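Local coordinates for protein aspartate aminotransferase, mitochondrial (Trypanosoma brucei brucei, PDB 4W5K) that probably transfers amino groups between L-aspartate and 2-oxoglutarate as a homodimeric enzyme dependent on pyridoxal 5'-phosphate, at residues S338-E341 / R342-G345. The protein carries 1 engineered substitution. Residues are numbered along the deposited sequence; the frame is centred on the assembly and turned at random.
Sequences SHIE and RQVG
Two successive i to i+4 backbone bonds, R342 N to S338 O (3.1 Å) and Q343 N to H339 O (2.9 Å), close the last turn of the short helix 338-342 before Q343 leaves helical geometry. Along one side of this turn R342 runs back toward S338, passing H339: CG lies anti to the backbone N (chi1 -169°), and a bend at chi3 (-45°) folds the guanidinium over the S338 carbonyl. Its NH2 makes a weak, bent bond to S338 OG (2.9 Å), an oxygen also bonded to D336, while NH1 rests near H339 CA (3.6 Å). H339 and Q343 point the same way, side by side, with the amide NE2 at the edge of the imidazole, 3.8 Å from H339 CD2, and the two planes 67° apart. Both residues are buried, and their polar ends are anchored beyond the turn, H339 NE2 to T350 O and Q343 NE2 to Y349 O. R321 of helix 300-331, on which I340 and E341 lean, binds Q343 OE1 and the carbonyls of I340 and G345, so this helix C-terminus, about 14 Å from the pyridoxal phosphate at Q343, is fastened between that long helix and the start of the two-stranded antiparallel sheet 347-349/373-375.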
ATOM      1  N   SER A 338      29.790  14.813  22.901  1.00 20.47           N
ATOM      2  CA  SER A 338      28.556  15.459  23.338  1.00 17.15           C
ATOM      3  C   SER A 338      27.458  15.477  22.274  1.00 18.56           C
ATOM      4  O   SER A 338      26.281  15.578  22.614  1.00 20.30           O
ATOM      5  CB  SER A 338      28.833  16.897  23.803  1.00 20.32           C
ATOM      6  OG  SER A 338      29.281  17.727  22.732  1.00 22.46           O
ATOM      7  N   HIS A 339      27.831  15.385  20.999  1.00 18.85           N
ATOM      8  CA  HIS A 339      26.818  15.319  19.937  1.00 18.11           C
ATOM      9  C   HIS A 339      25.900  14.119  20.103  1.00 20.96           C
ATOM     10  O   HIS A 339      24.712  14.180  19.720  1.00 20.47           O
ATOM     11  CB  HIS A 339      27.465  15.275  18.542  1.00 19.33           C
ATOM     12  CG  HIS A 339      28.499  14.208  18.373  1.00 19.04           C
ATOM     13  ND1 HIS A 339      29.738  14.263  18.984  1.00 21.04           N
ATOM     14  CD2 HIS A 339      28.491  13.073  17.634  1.00 22.79           C
ATOM     15  CE1 HIS A 339      30.441  13.200  18.635  1.00 22.21           C
ATOM     16  NE2 HIS A 339      29.707  12.461  17.816  1.00 24.02           N
ATOM     17  N   ILE A 340      26.427  13.034  20.680  1.00 19.17           N
ATOM     18  CA  ILE A 340      25.602  11.819  20.855  1.00 20.61           C
ATOM     19  C   ILE A 340      24.404  12.079  21.795  1.00 19.23           C
ATOM     20  O   ILE A 340      23.328  11.485  21.617  1.00 20.97           O
ATOM     21  CB  ILE A 340      26.451  10.632  21.394  1.00 20.81           C
ATOM     22  CG1 ILE A 340      27.598  10.302  20.433  1.00 23.38           C
ATOM     23  CG2 ILE A 340      25.584   9.378  21.642  1.00 24.48           C
ATOM     24  CD1 ILE A 340      27.144   9.777  19.074  1.00 25.99           C
ATOM     25  N   GLU A 341      24.597  12.961  22.788  1.00 23.03           N
ATOM     26  CA  GLU A 341      23.519  13.349  23.713  1.00 19.59           C
ATOM     27  C   GLU A 341      22.659  14.493  23.180  1.00 22.17           C
ATOM     28  O   GLU A 341      21.498  14.610  23.547  1.00 26.55           O
ATOM     29  CB  GLU A 341      24.099  13.729  25.086  1.00 19.94           C
ATOM     30  CG  GLU A 341      24.367  12.552  25.973  1.00 26.21           C
ATOM     31  CD  GLU A 341      24.766  12.973  27.394  1.00 29.79           C
ATOM     32  OE1 GLU A 341      25.981  13.006  27.680  1.00 28.24           O
ATOM     33  OE2 GLU A 341      23.858  13.277  28.206  1.00 30.14           O
ATOM     34  N   ARG A 342      23.228  15.335  22.317  1.00 20.49           N
ATOM     35  CA  ARG A 342      22.515  16.483  21.767  1.00 19.65           C
ATOM     36  C   ARG A 342      21.546  16.013  20.692  1.00 21.30           C
ATOM     37  O   ARG A 342      20.438  16.550  20.537  1.00 23.00           O
ATOM     38  CB  ARG A 342      23.484  17.504  21.170  1.00 20.54           C
ATOM     39  CG  ARG A 342      22.814  18.820  20.841  1.00 22.85           C
ATOM     40  CD  ARG A 342      23.824  19.877  20.383  1.00 24.44           C
ATOM     41  NE  ARG A 342      25.000  19.891  21.255  1.00 28.56           N
ATOM     42  CZ  ARG A 342      26.205  19.418  20.923  1.00 31.67           C
ATOM     43  NH1 ARG A 342      26.435  18.895  19.713  1.00 28.56           N
ATOM     44  NH2 ARG A 342      27.197  19.481  21.806  1.00 29.09           N
ATOM     45  N   GLN A 343      21.982  15.000  19.957  1.00 18.62           N
ATOM     46  CA  GLN A 343      21.127  14.375  18.926  1.00 18.35           C
ATOM     47  C   GLN A 343      19.898  13.683  19.533  1.00 19.17           C
ATOM     48  O   GLN A 343      19.916  13.237  20.683  1.00 21.89           O
ATOM     49  CB  GLN A 343      21.963  13.380  18.124  1.00 17.75           C
ATOM     50  CG  GLN A 343      22.961  13.979  17.156  1.00 16.82           C
ATOM     51  CD  GLN A 343      23.993  12.953  16.733  1.00 20.05           C
ATOM     52  OE1 GLN A 343      23.858  11.771  17.050  1.00 20.95           O
ATOM     53  NE2 GLN A 343      25.030  13.393  16.026  1.00 20.44           N
ATOM     54  N   VAL A 344      18.833  13.571  18.728  1.00 19.21           N
ATOM     55  CA  VAL A 344      17.547  13.042  19.178  1.00 21.11           C
ATOM     56  C   VAL A 344      17.087  11.877  18.292  1.00 18.49           C
ATOM     57  O   VAL A 344      17.104  11.975  17.073  1.00 19.60           O
ATOM     58  CB  VAL A 344      16.467  14.164  19.160  1.00 24.40           C
ATOM     59  CG1 VAL A 344      15.070  13.628  19.488  1.00 21.23           C
ATOM     60  CG2 VAL A 344      16.866  15.301  20.104  1.00 26.81           C
ATOM     61  N   GLY A 345      16.681  10.778  18.931  1.00 20.24           N
ATOM     62  CA  GLY A 345      16.052   9.684  18.206  1.00 21.07           C
ATOM     63  C   GLY A 345      16.961   8.491  17.968  1.00 20.31           C
ATOM     64  O   GLY A 345      18.099   8.427  18.488  1.00 22.49           O
TER